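PDB 3TW0: cell wall surface anchor family protein from Streptococcus agalactiae serogroup V, which serves as the adhesive tip pilin of the group B streptococcal pilus, and probably contacts host surfaces through a metal-binding von Willebrand factor A domain. Local coordinates for residues S191-N194 with Q195-S198; S207-Q211 with E212-I216; T306-N310 with G311-P315. The protein carries 2 engineered substitutions. All coordinates share one frame; numbering follows the deposited sequence.

Contact 1. Residues S191-N194 with Q195-S198; sequences SYQN and QFNS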
# COMPACT_ATOMS: atom_id res chain seq x y z
N SER A 191 -1.85 16.81 23.27
CA SER A 191 -2.86 15.91 22.71
C SER A 191 -2.44 15.42 21.33
O SER A 191 -1.72 16.11 20.61
CB SER A 191 -4.23 16.60 22.57
OG SER A 191 -4.18 17.54 21.53
N TYR A 192 -2.92 14.25 20.93
CA TYR A 192 -2.62 13.76 19.60
C TYR A 192 -3.11 14.72 18.50
O TYR A 192 -2.43 14.90 17.49
CB TYR A 192 -3.16 12.34 19.40
CG TYR A 192 -2.44 11.30 20.23
CD1 TYR A 192 -1.04 11.12 20.07
CD2 TYR A 192 -3.13 10.49 21.15
CE1 TYR A 192 -0.35 10.16 20.84
CE2 TYR A 192 -2.44 9.51 21.91
CZ TYR A 192 -1.05 9.37 21.73
OH TYR A 192 -0.33 8.46 22.42
N GLN A 193 -4.27 15.36 18.70
CA GLN A 193 -4.75 16.34 17.72
C GLN A 193 -3.76 17.50 17.56
O GLN A 193 -3.41 17.87 16.44
CB GLN A 193 -6.16 16.86 18.04
CG GLN A 193 -6.72 17.77 16.92
CD GLN A 193 -6.90 17.03 15.58
OE1 GLN A 193 -7.58 16.01 15.52
NE2 GLN A 193 -6.28 17.54 14.52
N ASN A 194 -3.29 18.06 18.67
CA ASN A 194 -2.29 19.11 18.59
C ASN A 194 -0.97 18.61 18.02
O ASN A 194 -0.26 19.35 17.35
CB ASN A 194 -2.10 19.81 19.95
CG ASN A 194 -3.30 20.69 20.35
OD1 ASN A 194 -4.01 21.21 19.48
ND2 ASN A 194 -3.51 20.86 21.66
N GLN A 195 -0.62 17.35 18.27
CA GLN A 195 0.61 16.78 17.68
C GLN A 195 0.45 16.70 16.17
O GLN A 195 1.33 17.09 15.43
CB GLN A 195 0.93 15.39 18.26
CG GLN A 195 1.38 15.39 19.72
CD GLN A 195 1.98 14.06 20.11
OE1 GLN A 195 2.70 13.43 19.32
NE2 GLN A 195 1.65 13.60 21.30
N PHE A 196 -0.70 16.25 15.73
CA PHE A 196 -0.99 16.08 14.29
C PHE A 196 -0.93 17.43 13.59
O PHE A 196 -0.19 17.62 12.60
CB PHE A 196 -2.38 15.46 14.15
CG PHE A 196 -2.81 15.18 12.72
CD1 PHE A 196 -2.37 14.04 12.05
CD2 PHE A 196 -3.72 16.05 12.07
CE1 PHE A 196 -2.81 13.78 10.75
CE2 PHE A 196 -4.14 15.79 10.79
CZ PHE A 196 -3.68 14.66 10.11
N ASN A 197 -1.68 18.37 14.14
CA ASN A 197 -1.62 19.79 13.72
C ASN A 197 -0.21 20.37 13.62
O ASN A 197 0.06 21.09 12.66
CB ASN A 197 -2.48 20.66 14.65
CG ASN A 197 -3.95 20.34 14.52
OD1 ASN A 197 -4.35 19.62 13.61
ND2 ASN A 197 -4.77 20.91 15.41
N SER A 198 0.69 20.05 14.56
CA SER A 198 2.08 20.52 14.43
C SER A 198 2.81 19.86 13.26
O SER A 198 3.70 20.49 12.65
CB SER A 198 2.91 20.34 15.71
OG SER A 198 2.23 20.94 16.80
O HOH W 1 -2.91 22.84 17.37

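Contact 2. Residues S207-Q211 with E212-I216; sequences SGILQ and EDFII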
# COMPACT_ATOMS: atom_id res chain seq x y z
N SER A 207 -1.57 20.56 4.24
CA SER A 207 -2.36 19.43 3.70
C SER A 207 -1.63 18.09 3.83
O SER A 207 -2.15 17.09 3.36
CB SER A 207 -2.63 19.60 2.20
OG SER A 207 -1.42 19.73 1.49
N GLY A 208 -0.44 18.10 4.39
CA GLY A 208 0.40 16.88 4.46
C GLY A 208 1.31 16.84 5.66
O GLY A 208 1.29 17.75 6.51
N ILE A 209 2.15 15.81 5.71
CA ILE A 209 3.09 15.59 6.78
C ILE A 209 4.41 15.18 6.13
O ILE A 209 4.43 14.40 5.14
CB ILE A 209 2.63 14.45 7.72
CG1 ILE A 209 1.33 14.84 8.45
CG2 ILE A 209 3.73 14.07 8.72
CD1 ILE A 209 0.79 13.77 9.46
N LEU A 210 5.51 15.71 6.66
CA LEU A 210 6.82 15.44 6.10
C LEU A 210 7.24 14.01 6.40
O LEU A 210 6.82 13.44 7.40
CB LEU A 210 7.88 16.43 6.62
CG LEU A 210 7.87 17.88 6.09
CD1 LEU A 210 8.79 18.77 6.94
CD2 LEU A 210 8.22 18.01 4.57
N GLN A 211 8.08 13.45 5.54
CA GLN A 211 8.66 12.12 5.78
C GLN A 211 9.23 11.94 7.19
O GLN A 211 9.03 10.89 7.83
CB GLN A 211 9.74 11.78 4.74
CG GLN A 211 10.24 10.33 4.86
CD GLN A 211 11.00 9.85 3.64
OE1 GLN A 211 10.49 9.87 2.52
NE2 GLN A 211 12.21 9.38 3.87
N GLU A 212 9.90 12.98 7.69
CA GLU A 212 10.58 12.93 8.99
C GLU A 212 9.63 12.63 10.17
O GLU A 212 10.08 12.24 11.25
CB GLU A 212 11.36 14.22 9.24
CG GLU A 212 10.42 15.41 9.41
CD GLU A 212 11.16 16.71 9.63
OE1 GLU A 212 12.09 16.98 8.87
OE2 GLU A 212 10.81 17.45 10.57
N ASP A 213 8.32 12.85 9.98
CA ASP A 213 7.34 12.58 11.01
C ASP A 213 6.56 11.31 10.72
O ASP A 213 5.50 11.09 11.33
CB ASP A 213 6.37 13.75 11.18
CG ASP A 213 7.05 15.00 11.69
OD1 ASP A 213 7.73 14.93 12.75
OD2 ASP A 213 6.92 16.04 11.03
N PHE A 214 7.05 10.51 9.78
CA PHE A 214 6.63 9.10 9.64
C PHE A 214 7.74 8.19 10.21
O PHE A 214 8.93 8.56 10.25
CB PHE A 214 6.37 8.72 8.17
CG PHE A 214 5.05 9.23 7.61
CD1 PHE A 214 3.91 8.41 7.61
CD2 PHE A 214 4.95 10.51 7.06
CE1 PHE A 214 2.67 8.85 7.07
CE2 PHE A 214 3.74 10.98 6.51
CZ PHE A 214 2.59 10.15 6.52
N ILE A 215 7.33 7.01 10.69
CA ILE A 215 8.26 5.99 11.16
C ILE A 215 8.71 5.19 9.97
O ILE A 215 7.98 4.38 9.43
CB ILE A 215 7.63 5.05 12.24
CG1 ILE A 215 7.00 5.92 13.35
CG2 ILE A 215 8.69 4.10 12.82
CD1 ILE A 215 6.50 5.12 14.59
N ILE A 216 9.94 5.43 9.57
CA ILE A 216 10.46 4.89 8.34
C ILE A 216 11.74 4.10 8.59
O ILE A 216 12.14 3.28 7.76
CB ILE A 216 10.80 6.07 7.37
CG1 ILE A 216 9.52 6.84 7.01
CG2 ILE A 216 11.52 5.59 6.14
CD1 ILE A 216 8.61 6.15 6.15
O HOH W 2 5.46 17.06 9.21

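Contact 3. Residues T306-N310 with G311-P315; sequences TLYFN and GNIRP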
# COMPACT_ATOMS: atom_id res chain seq x y z
N THR A 306 -2.26 9.97 1.66
CA THR A 306 -2.58 11.31 1.11
C THR A 306 -1.72 12.39 1.78
O THR A 306 -1.14 13.26 1.11
CB THR A 306 -4.10 11.65 1.26
OG1 THR A 306 -4.87 10.64 0.62
CG2 THR A 306 -4.45 13.01 0.63
N LEU A 307 -1.61 12.30 3.10
CA LEU A 307 -0.79 13.22 3.86
C LEU A 307 0.67 13.11 3.43
O LEU A 307 1.36 14.11 3.23
CB LEU A 307 -0.97 13.00 5.36
CG LEU A 307 -2.30 13.41 6.01
CD1 LEU A 307 -2.39 12.78 7.39
CD2 LEU A 307 -2.49 14.95 6.07
N TYR A 308 1.15 11.88 3.24
CA TYR A 308 2.50 11.73 2.77
C TYR A 308 2.64 12.32 1.36
O TYR A 308 3.62 13.02 1.07
CB TYR A 308 2.97 10.26 2.75
CG TYR A 308 4.16 10.15 1.85
CD1 TYR A 308 5.43 10.43 2.32
CD2 TYR A 308 3.99 9.89 0.50
CE1 TYR A 308 6.53 10.40 1.47
CE2 TYR A 308 5.07 9.85 -0.36
CZ TYR A 308 6.33 10.10 0.13
OH TYR A 308 7.38 10.05 -0.76
N PHE A 309 1.67 12.04 0.50
CA PHE A 309 1.68 12.55 -0.87
C PHE A 309 1.75 14.07 -0.85
O PHE A 309 2.62 14.68 -1.48
CB PHE A 309 0.43 12.08 -1.62
CG PHE A 309 0.36 12.54 -3.06
CD1 PHE A 309 0.95 11.79 -4.09
CD2 PHE A 309 -0.29 13.74 -3.39
CE1 PHE A 309 0.90 12.24 -5.44
CE2 PHE A 309 -0.34 14.19 -4.71
CZ PHE A 309 0.23 13.44 -5.73
N ASN A 310 0.83 14.68 -0.10
CA ASN A 310 0.72 16.13 -0.05
C ASN A 310 1.90 16.81 0.62
O ASN A 310 2.21 17.96 0.34
CB ASN A 310 -0.60 16.56 0.61
CG ASN A 310 -1.81 16.31 -0.28
OD1 ASN A 310 -1.69 16.19 -1.49
ND2 ASN A 310 -3.01 16.24 0.33
N GLY A 311 2.58 16.11 1.52
CA GLY A 311 3.72 16.66 2.22
C GLY A 311 5.02 16.58 1.44
O GLY A 311 5.90 17.44 1.61
N ASN A 312 5.18 15.56 0.61
CA ASN A 312 6.50 15.19 0.08
C ASN A 312 6.56 15.03 -1.45
O ASN A 312 7.65 15.06 -2.03
CB ASN A 312 7.00 13.89 0.77
CG ASN A 312 7.01 13.98 2.29
OD1 ASN A 312 8.02 14.36 2.87
ND2 ASN A 312 5.90 13.63 2.95
N ILE A 313 5.39 14.84 -2.08
CA ILE A 313 5.33 14.67 -3.52
C ILE A 313 4.78 15.89 -4.23
O ILE A 313 5.44 16.42 -5.10
CB ILE A 313 4.45 13.47 -3.97
CG1 ILE A 313 4.80 12.19 -3.20
CG2 ILE A 313 4.51 13.27 -5.50
CD1 ILE A 313 6.17 11.62 -3.44
N ARG A 314 3.56 16.29 -3.89
CA ARG A 314 2.85 17.41 -4.55
C ARG A 314 3.69 18.69 -4.60
O ARG A 314 3.73 19.34 -5.65
CB ARG A 314 1.52 17.69 -3.84
CG ARG A 314 0.63 18.70 -4.55
CD ARG A 314 -0.67 18.93 -3.78
NE ARG A 314 -1.75 18.67 -4.71
CZ ARG A 314 -2.55 17.62 -4.68
NH1 ARG A 314 -2.47 16.72 -3.72
NH2 ARG A 314 -3.48 17.48 -5.62
N PRO A 315 4.38 19.05 -3.50
CA PRO A 315 5.26 20.23 -3.56
C PRO A 315 6.40 20.19 -4.61
O PRO A 315 6.91 21.25 -4.98
CB PRO A 315 5.87 20.30 -2.15
CG PRO A 315 4.95 19.55 -1.27
CD PRO A 315 4.35 18.45 -2.14

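Contact 1. Residues S191-N194 with Q195-S198
The carbonyl oxygen N194 O is gripped twice by S198: by S198 N at 3.0 Å and by S198 OG, also at 3.0 Å from N194 O. The two donors come in from opposite faces of the carbonyl plane, so the hydroxyl adds to the normal helix bond without displacing it. Three residues earlier the helix 192-201 opens at S191, its N-cap, whose OG accepts from N194 N at 3.0 Å in a nearly straight bond (167°). The first turn is made by main-chain bonds from Q195 N, F196 N and N197 N to S191 O, Y192 O and Q193 O.

One flank of the helix carries a side-chain bond one turn long. The chain of Q193 bends at chi2 (63°), which brings its amide to N197, and NE2 donates a hydrogen bond to N197 OD1 at 3.0 Å. The acceptor lies in the Q193 amide plane, yet the donor stands 41° out of the N197 carbonyl plane, well off a lone pair. Q193 NE2 also passes obliquely 3.8 Å from F196 CD2, on a ring that K296 meets in a cation-pi contact. A water ties N194 to N197, donating to N194 OD1 at 2.9 Å and accepting weakly from N197 ND2. The extended Q195 runs beside Y192, its NE2 3.9 Å from Y192 CD1. The Q195 amide is engaged at both ends, by T190 O and N185 N, and the ring of F184 meets Y192 nearly at a right angle.

The first turn thus has N194 N satisfied by a side chain and N194 O held by two donors, while the amide pair on the flank, with its donor out of the acceptor's plane, probably adds a weaker constraint.

Contact 2. Residues S207-Q211 with E212-I216
L210 O accepts from D213 N at 3.0 Å, and one residue on Q211 O accepts from F214 N at 2.8 Å; the two overlapping i to i+3 bonds wind Q211 and E212 into a single short 3-10 turn. In both bonds the donor stands well above the carbonyl plane, about 50° out of it, so neither uses a lone pair squarely, and the turn is tight. Before it the chain through G208 and I209 is extended, and after it the chain runs out again through I215.

I209 and F214 cross at about a right angle, with I209 CG2 3.8 Å from F214 CE2. The same methyl lies 3.6 Å from D213 CB. The F214 ring offers its rim to main-chain oxygens: I209 O lies in the ring plane at its edge, 3.7 Å from F214 CE2, and L210 O is 3.5 Å from F214 CD2. E212 puts CG into the crowded position between its own N and carbonyl carbon (chi1 67°), which lays the extended chain alongside L210, with E212 CG 3.9 Å from L210 CB. A water accepts from L210 N at 2.9 Å and donates to D213 OD2 through a short bond, bridging the main chain before the turn to the carboxylate after it. D213 OD2 and E212 OE2 both form salt bridges with K202, just past the helix 192-201. Q211 reaches across I216, and both touch M150 of helix 145-159.

The arrangement is that of a 3-10 turn in a connecting loop, between helices 192-201 and 220-223, which here lies over helices 145-159 and 302-312 of the von Willebrand factor A domain.

Contact 3. Residues T306-N310 with G311-P315
I313 touches two aromatic rings of the preceding turn, a different branch to each. It crosses F309 at about a right angle, with CB over one face of that ring in a CH-pi contact, 4.2 Å from the F309 centroid. I313 CG2, placed anti to its backbone N by the torsion that turns CG1 to the other side, lies 3.8 Å from F309 CE1. CG1 meets the second ring 3.7 Å from Y308 CE2. Y308 also takes N312 across it: ring and amide planes are only 14° apart, with ND2 3.3 Å from Y308 CD1 but set obliquely to the ring. The amide is held nearly parallel to the ring by a bond from N312 ND2 to Y308 O, 3.0 Å and almost straight at 166°, in the carbonyl plane on a lone pair; its OD1 takes the N-H of Q211.

R314 comes to the edge of F309, its guanidinium turned 77° to the ring, NH1 3.5 Å from F309 CE2. It runs beside N310, whose OD1 lies so near NH1 that the length of that bond is doubtful; NH2 goes on to S347 O. Near the C-terminal end of helix 302-312, F309 O accepts from both I313 N (2.8 Å) and R314 N, one on each face of its plane, the latter an i to i+5 bond.

F309 O is therefore held by two backbone donors and Y308 O by a side-chain amide, while the branches of I313 pack against the Y308 and F309 rings.

Contacts 2 and 3 are the closest pair by centre, about 9 Å apart. N312 OD1 takes Q211 N at 2.8 Å, and I209 N reaches L307 O at 3.1 Å, so the loop 207-216 is pinned through its backbone to helix 302-312. Contact 1 joins both through one ring: F196 CE1 lies 3.8 Å from I209 CD1 and 3.5 Å from L307 CD1, although the centre of contact 1 is about 13 Å from that of contact 2 and about 18 Å from that of contact 3. All three follow in series along the chain and lie away from the magnesium site of S20, S22 and T143, joining helices 192-201 and 302-312 through the loop 207-216.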